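Local coordinates for protein alpha-toxin (Clostridium novyi, PDB 2VK9) that belongs to the large clostridial toxins, its catalytic domain having a GT-A type core joined to an N-terminal helical domain, at residues L79-R84 / T487-I491; I109-L114 / K230-I234; E115-M119 / L324-Y328. All coordinates share one frame; numbering follows the deposited sequence.

Contact 1. Residues L79-R84 / T487-I491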
# COMPACT_ATOMS: atom_id res chain seq x y z
N LEU A 79 12.15 -4.28 26.31
CA LEU A 79 12.79 -3.52 25.25
C LEU A 79 11.73 -2.89 24.33
O LEU A 79 11.91 -1.78 23.84
CB LEU A 79 13.71 -4.42 24.43
CG LEU A 79 14.78 -5.24 25.16
CD1 LEU A 79 15.48 -6.15 24.16
CD2 LEU A 79 15.78 -4.36 25.89
N TYR A 80 10.63 -3.61 24.11
CA TYR A 80 9.51 -3.14 23.32
C TYR A 80 8.81 -1.99 24.03
O TYR A 80 8.45 -0.99 23.41
CB TYR A 80 8.51 -4.26 23.07
CG TYR A 80 9.05 -5.49 22.36
CD1 TYR A 80 10.09 -5.39 21.44
CD2 TYR A 80 8.49 -6.74 22.59
CE1 TYR A 80 10.57 -6.50 20.79
CE2 TYR A 80 8.96 -7.86 21.93
CZ TYR A 80 10.00 -7.73 21.03
OH TYR A 80 10.49 -8.83 20.37
N SER A 81 8.60 -2.15 25.33
CA SER A 81 7.98 -1.11 26.14
C SER A 81 8.86 0.11 26.21
O SER A 81 8.38 1.23 26.33
CB SER A 81 7.68 -1.62 27.55
OG SER A 81 6.56 -2.49 27.53
N GLU A 82 10.17 -0.11 26.13
CA GLU A 82 11.12 0.97 26.13
C GLU A 82 11.13 1.64 24.77
O GLU A 82 11.29 2.85 24.68
CB GLU A 82 12.52 0.46 26.51
CG GLU A 82 13.58 1.55 26.63
CD GLU A 82 13.48 2.37 27.92
OE1 GLU A 82 12.54 2.15 28.74
OE2 GLU A 82 14.36 3.23 28.13
N LEU A 83 10.95 0.85 23.71
CA LEU A 83 10.84 1.37 22.36
C LEU A 83 9.61 2.27 22.27
O LEU A 83 9.69 3.39 21.79
CB LEU A 83 10.74 0.23 21.34
CG LEU A 83 11.27 0.42 19.92
CD1 LEU A 83 11.13 -0.87 19.17
CD2 LEU A 83 10.53 1.46 19.16
N ARG A 84 8.49 1.76 22.79
CA ARG A 84 7.24 2.51 22.89
C ARG A 84 7.39 3.85 23.59
O ARG A 84 6.81 4.84 23.14
CB ARG A 84 6.18 1.67 23.60
CG ARG A 84 5.51 0.67 22.69
CD ARG A 84 4.58 -0.27 23.43
NE ARG A 84 3.30 0.35 23.77
CZ ARG A 84 2.34 -0.26 24.48
NH1 ARG A 84 2.53 -1.51 24.92
NH2 ARG A 84 1.20 0.38 24.76
N THR A 487 10.81 -2.59 12.53
CA THR A 487 11.23 -1.51 13.40
C THR A 487 11.00 -1.87 14.87
O THR A 487 11.90 -1.72 15.70
CB THR A 487 10.48 -0.19 13.05
OG1 THR A 487 10.77 0.18 11.69
CG2 THR A 487 10.91 0.95 13.96
N TYR A 488 9.81 -2.37 15.16
CA TYR A 488 9.39 -2.59 16.53
C TYR A 488 10.10 -3.78 17.19
O TYR A 488 10.32 -3.78 18.40
CB TYR A 488 7.87 -2.75 16.57
CG TYR A 488 7.25 -2.91 17.95
CD1 TYR A 488 7.09 -1.82 18.80
CD2 TYR A 488 6.80 -4.16 18.38
CE1 TYR A 488 6.50 -1.98 20.07
CE2 TYR A 488 6.22 -4.33 19.63
CZ TYR A 488 6.07 -3.24 20.46
OH TYR A 488 5.49 -3.45 21.69
N HIS A 489 10.47 -4.77 16.38
CA HIS A 489 11.14 -5.97 16.88
C HIS A 489 12.64 -5.99 16.60
O HIS A 489 13.28 -7.04 16.73
CB HIS A 489 10.48 -7.25 16.33
CG HIS A 489 9.16 -7.59 16.98
ND1 HIS A 489 8.18 -8.31 16.34
CD2 HIS A 489 8.67 -7.28 18.20
CE1 HIS A 489 7.14 -8.45 17.14
NE2 HIS A 489 7.41 -7.83 18.28
N PHE A 490 13.20 -4.85 16.22
CA PHE A 490 14.64 -4.70 16.01
C PHE A 490 15.26 -5.65 14.98
O PHE A 490 16.42 -6.02 15.10
CB PHE A 490 15.39 -4.86 17.33
CG PHE A 490 14.83 -4.04 18.44
CD1 PHE A 490 14.02 -4.62 19.40
CD2 PHE A 490 15.12 -2.69 18.54
CE1 PHE A 490 13.51 -3.87 20.44
CE2 PHE A 490 14.61 -1.92 19.57
CZ PHE A 490 13.80 -2.52 20.53
N ILE A 491 14.48 -6.04 13.97
CA ILE A 491 14.98 -6.92 12.92
C ILE A 491 14.90 -6.23 11.55
O ILE A 491 14.64 -5.03 11.47
CB ILE A 491 14.25 -8.29 12.93
CG1 ILE A 491 12.73 -8.11 12.75
CG2 ILE A 491 14.59 -9.04 14.23
CD1 ILE A 491 11.89 -9.34 13.06

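Contact 2. Residues I109-L114 / K230-I234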
# COMPACT_ATOMS: atom_id res chain seq x y z
N ILE A 109 -7.54 11.59 -15.37
CA ILE A 109 -8.04 11.72 -14.01
C ILE A 109 -9.56 11.97 -14.09
O ILE A 109 -10.05 12.52 -15.09
CB ILE A 109 -7.26 12.81 -13.22
CG1 ILE A 109 -7.54 12.72 -11.72
CG2 ILE A 109 -7.52 14.20 -13.76
CD1 ILE A 109 -6.59 13.54 -10.85
N SER A 110 -10.31 11.53 -13.08
CA SER A 110 -11.76 11.73 -13.08
C SER A 110 -12.09 13.09 -12.51
O SER A 110 -11.25 13.73 -11.86
CB SER A 110 -12.46 10.63 -12.28
OG SER A 110 -12.33 10.86 -10.89
N ASP A 111 -13.32 13.55 -12.75
CA ASP A 111 -13.76 14.85 -12.27
C ASP A 111 -14.04 14.86 -10.78
O ASP A 111 -13.91 15.89 -10.13
CB ASP A 111 -14.99 15.33 -13.05
CG ASP A 111 -14.65 15.74 -14.49
OD1 ASP A 111 -13.46 15.67 -14.87
OD2 ASP A 111 -15.58 16.15 -15.22
N GLN A 112 -14.41 13.71 -10.22
CA GLN A 112 -14.57 13.61 -8.77
C GLN A 112 -13.24 13.84 -8.07
O GLN A 112 -13.19 14.55 -7.06
CB GLN A 112 -15.13 12.25 -8.35
CG GLN A 112 -16.62 12.08 -8.61
CD GLN A 112 -16.92 11.54 -10.01
OE1 GLN A 112 -16.05 11.51 -10.91
NE2 GLN A 112 -18.16 11.10 -10.21
N SER A 113 -12.17 13.26 -8.61
CA SER A 113 -10.82 13.44 -8.07
C SER A 113 -10.42 14.91 -8.04
O SER A 113 -9.76 15.33 -7.10
CB SER A 113 -9.78 12.64 -8.85
OG SER A 113 -10.00 11.25 -8.72
N LEU A 114 -10.81 15.67 -9.07
CA LEU A 114 -10.55 17.12 -9.10
C LEU A 114 -11.28 17.86 -7.98
O LEU A 114 -10.79 18.89 -7.50
CB LEU A 114 -10.95 17.74 -10.44
CG LEU A 114 -10.27 17.29 -11.72
CD1 LEU A 114 -10.63 18.19 -12.84
CD2 LEU A 114 -8.80 17.28 -11.57
N LYS A 230 -5.43 17.89 -19.31
CA LYS A 230 -6.17 17.90 -18.08
C LYS A 230 -5.21 18.00 -16.90
O LYS A 230 -5.43 18.80 -15.99
CB LYS A 230 -7.08 16.67 -17.98
CG LYS A 230 -8.17 16.83 -16.96
CD LYS A 230 -9.10 15.64 -16.92
CE LYS A 230 -10.29 15.98 -16.04
NZ LYS A 230 -11.26 14.87 -15.95
N MET A 231 -4.13 17.23 -16.93
CA MET A 231 -3.12 17.27 -15.89
C MET A 231 -2.42 18.64 -15.82
O MET A 231 -2.18 19.15 -14.72
CB MET A 231 -2.11 16.14 -16.08
CG MET A 231 -2.72 14.74 -16.17
SD MET A 231 -3.82 14.30 -14.81
CE MET A 231 -2.67 13.94 -13.48
N ILE A 232 -2.12 19.24 -16.97
CA ILE A 232 -1.59 20.61 -17.01
C ILE A 232 -2.52 21.60 -16.35
O ILE A 232 -2.08 22.49 -15.63
CB ILE A 232 -1.28 21.11 -18.44
CG1 ILE A 232 -0.03 20.43 -19.00
CG2 ILE A 232 -1.01 22.61 -18.45
CD1 ILE A 232 -0.05 20.29 -20.51
N ALA A 233 -3.82 21.44 -16.58
CA ALA A 233 -4.83 22.36 -16.07
C ALA A 233 -4.96 22.34 -14.56
O ALA A 233 -5.35 23.35 -13.96
CB ALA A 233 -6.17 22.06 -16.71
N ILE A 234 -4.66 21.20 -13.93
CA ILE A 234 -4.74 21.09 -12.47
C ILE A 234 -3.39 21.38 -11.82
O ILE A 234 -3.28 21.47 -10.61
CB ILE A 234 -5.26 19.71 -12.01
CG1 ILE A 234 -4.38 18.59 -12.57
CG2 ILE A 234 -6.68 19.52 -12.44
CD1 ILE A 234 -4.87 17.21 -12.29

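Contact 3. Residues E115-M119 / L324-Y328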
# COMPACT_ATOMS: atom_id res chain seq x y z
N GLU A 115 -12.43 17.34 -7.58
CA GLU A 115 -13.19 17.89 -6.46
C GLU A 115 -12.50 17.55 -5.15
O GLU A 115 -12.28 18.44 -4.32
CB GLU A 115 -14.62 17.35 -6.46
CG GLU A 115 -15.53 17.90 -7.56
CD GLU A 115 -16.37 19.11 -7.14
OE1 GLU A 115 -15.83 20.06 -6.50
OE2 GLU A 115 -17.58 19.12 -7.47
N TYR A 116 -12.13 16.28 -4.97
CA TYR A 116 -11.45 15.82 -3.75
C TYR A 116 -10.14 16.57 -3.54
O TYR A 116 -9.81 16.97 -2.43
CB TYR A 116 -11.14 14.32 -3.80
CG TYR A 116 -12.32 13.38 -3.65
CD1 TYR A 116 -12.20 12.21 -2.90
CD2 TYR A 116 -13.54 13.63 -4.28
CE1 TYR A 116 -13.28 11.32 -2.78
CE2 TYR A 116 -14.61 12.75 -4.16
CZ TYR A 116 -14.48 11.60 -3.41
OH TYR A 116 -15.55 10.73 -3.32
N TYR A 117 -9.41 16.76 -4.63
CA TYR A 117 -8.12 17.42 -4.60
C TYR A 117 -8.28 18.86 -4.17
O TYR A 117 -7.49 19.38 -3.39
CB TYR A 117 -7.53 17.35 -6.00
CG TYR A 117 -6.13 17.90 -6.15
CD1 TYR A 117 -5.07 17.40 -5.39
CD2 TYR A 117 -5.86 18.87 -7.10
CE1 TYR A 117 -3.79 17.88 -5.57
CE2 TYR A 117 -4.61 19.36 -7.28
CZ TYR A 117 -3.57 18.86 -6.52
OH TYR A 117 -2.31 19.37 -6.72
N ASN A 118 -9.33 19.49 -4.69
CA ASN A 118 -9.67 20.85 -4.34
C ASN A 118 -10.06 20.98 -2.87
O ASN A 118 -9.83 22.01 -2.24
CB ASN A 118 -10.82 21.33 -5.22
CG ASN A 118 -11.13 22.79 -5.02
OD1 ASN A 118 -10.28 23.65 -5.25
ND2 ASN A 118 -12.35 23.09 -4.57
N MET A 119 -10.66 19.92 -2.34
CA MET A 119 -11.12 19.90 -0.97
C MET A 119 -9.90 19.95 -0.04
O MET A 119 -9.85 20.74 0.90
CB MET A 119 -11.95 18.64 -0.76
CG MET A 119 -12.55 18.48 0.62
SD MET A 119 -14.05 19.42 0.88
CE MET A 119 -14.83 19.21 -0.71
N LEU A 324 -19.41 22.64 -0.72
CA LEU A 324 -18.00 22.29 -0.83
C LEU A 324 -17.64 21.57 -2.13
O LEU A 324 -16.48 21.48 -2.49
CB LEU A 324 -17.59 21.42 0.36
CG LEU A 324 -17.63 22.08 1.73
CD1 LEU A 324 -17.02 21.16 2.75
CD2 LEU A 324 -16.90 23.41 1.69
N MET A 325 -18.65 21.06 -2.83
CA MET A 325 -18.45 20.25 -4.02
C MET A 325 -19.69 20.35 -4.89
O MET A 325 -20.81 20.35 -4.37
CB MET A 325 -18.26 18.79 -3.63
CG MET A 325 -16.82 18.34 -3.48
SD MET A 325 -16.74 16.97 -2.31
CE MET A 325 -15.58 15.90 -3.13
N ASN A 326 -19.51 20.44 -6.20
CA ASN A 326 -20.65 20.55 -7.09
C ASN A 326 -21.29 19.23 -7.49
O ASN A 326 -22.42 19.19 -7.97
CB ASN A 326 -20.27 21.34 -8.33
CG ASN A 326 -20.52 22.82 -8.16
OD1 ASN A 326 -21.49 23.22 -7.50
ND2 ASN A 326 -19.66 23.64 -8.75
N ASN A 327 -20.57 18.13 -7.28
CA ASN A 327 -20.99 16.85 -7.80
C ASN A 327 -20.86 15.79 -6.73
O ASN A 327 -20.13 14.82 -6.89
CB ASN A 327 -20.17 16.51 -9.05
CG ASN A 327 -20.76 15.37 -9.86
OD1 ASN A 327 -21.90 14.96 -9.65
ND2 ASN A 327 -19.98 14.85 -10.81
N TYR A 328 -21.57 16.00 -5.63
CA TYR A 328 -21.58 15.02 -4.56
C TYR A 328 -23.01 14.79 -4.09
O TYR A 328 -23.45 15.39 -3.11
CB TYR A 328 -20.67 15.48 -3.41
CG TYR A 328 -20.07 14.35 -2.60
CD1 TYR A 328 -20.61 14.00 -1.36
CD2 TYR A 328 -18.97 13.65 -3.07
CE1 TYR A 328 -20.06 12.98 -0.61
CE2 TYR A 328 -18.41 12.62 -2.32
CZ TYR A 328 -18.96 12.29 -1.09
OH TYR A 328 -18.43 11.28 -0.34

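Contact 1. Residues L79-R84 / T487-I491
Tyr80 of helix 69-90 lies among three rings at the end of helix 477-488, those of Tyr488, His489 and Phe490. Its ring is turned only 24° from that of Tyr488, yet the two are slid so far apart, centroids 5.2 Å from each other, that they barely overlap. The nearer approach is made by the stem, Tyr80 CB lying 3.7 Å from Tyr488 CZ. His489 brings NE2 over one face of the Tyr80 ring, its own plane inclined by 49°, and Phe490 CE1 meets the edge, 3.9 Å from Tyr80 CD1. Tyr80, Tyr488 and His489 thus form an aromatic cluster. Leu83, its CG anti to the backbone N (chi1 -151°), reaches out to both Tyr488 and Phe490; Leu83 CD1 is 4.2 Å from Tyr488 CD1. Arg84 contributes its aliphatic part, CG lying at the edge of the Tyr488 ring, 3.9 Å from CE1.

His489 is the first residue to leave the helix, and Phe490 follows in a left-handed backbone conformation with its ring directed back at helix 69-90. Thr487, at the last turn of the helix, hydrogen-bonds through OG1 to Asn400, Thr397 and Ala483 O, while its carbonyl accepts Tyr46 OH. Phe490 also packs on Tyr46 and Leu49 of helix 42-62. Cohesion between the two segments therefore comes from van der Waals and aromatic packing, which depends on shape complementarity rather than on directional polar bonds.

Contact 2. Residues I109-L114 / K230-I234
Two flat groups, the carboxylate of Asp111 and the peptide carbonyl of Ile109, converge on Lys230 NZ. Lys230 NZ meets Asp111 OD1 nearly head-on, 2.6 Å away, in a salt bridge. Ile109 O takes a second bond from the same nitrogen, 2.8 Å from NZ, which stands 35° out of the carbonyl plane at a C=O...N angle of 143°. Lys230 spans the gap with CG anti to its backbone N (chi1 -162°) and the rest of the chain fully extended, crossing the Ile109 side chain at about a right angle.

Under this polar grip lies an apolar layer. Ile109 CG2 touches Lys230 CD at 3.8 Å and Met231 SD at 3.8 Å, and approaches Ile234 CD1 to 4.3 Å. Leu114, one turn along the helix from Asp111, sets CD1 3.9 Å from Lys230 CE and CD2 4.0 Å from Ile234 CD1. Ser110 holds the N-cap position, its OG hydrogen-bonded to Ser113 OG.

Ile109 and Ile234 both rest on Leu131 of strand 128-133, and Met231 on Tyr133. Helix 111-123 connects the neighbouring parallel strands 99-103 and 128-133, while helix 217-234 leads into the parallel edge strand 237-238. The contact thus joins the start of a beta-alpha-beta crossover helix to helix 217-234, which precedes that edge strand, an arrangement fitting the Rossmann-like part of a GT-A fold.

Contact 3. Residues E115-M119 / L324-Y328
Met119 and Tyr116 of helix 111-123 close around Met325, in the loop that follows helix 307-321 of the GT-A type domain. The dense part is sulfur-rich. Met119 has CG anti to its backbone N (chi1 -178°) and then bends twice, so that its methyl CE comes 3.7 Å from Leu324 CB and 3.5 Å from Met325 CG, while Met119 SD lies 3.9 Å from Leu324 CD1. Met325 in turn carries its CE past Glu115 CB, at 3.8 Å, to the ring of Tyr116, which it approaches obliquely beside CD2 and CE2. Farther along, Tyr116 OH sits in the plane of the Tyr328 ring, at its edge, 3.6 Å from CE2.

Both tyrosines are fixed from outside: Tyr116 OH accepts Asp519 N and Tyr328 OH accepts His518 N. The His518 ring also stacks on Tyr328, which Phe315 meets edge-to-face.

The other side is polar and open to solvent. Here Asn326 and Asn327 are exposed, with little side-chain packing on the helix, and the link is made through their backbones. Glu115, bent at chi2, swings its carboxylate across to this corner, where OE2 receives two successive amides. Asn327 N makes the weaker bond, 3.2 Å from Glu115 OE2. Asn326 N approaches Glu115 OE2 on the syn side, 21° out of the carboxylate plane, at 2.7 Å and an N-H...O angle of 133°.

Overall arrangement
Contacts 2 and 3 share helix 111-123, its first turn serving contact 2 and the following residues contact 3; their centres are 11 Å apart and they touch, Ile234 O lying 4.2 Å from Tyr117 CE2. Along the chain their segments alternate, so one helix beside strand 128-133 of the mixed sheet ties helix 217-234 and the loop 324-328 into the GT-A type core. Contact 1 stands apart, its centre about 43 Å from that of contact 2 and on the opposite side of the chain's centre. It closes a far longer loop, enclosing both others in sequence, and brings helix 69-90 of the N-terminal helical region against the end of helix 477-488.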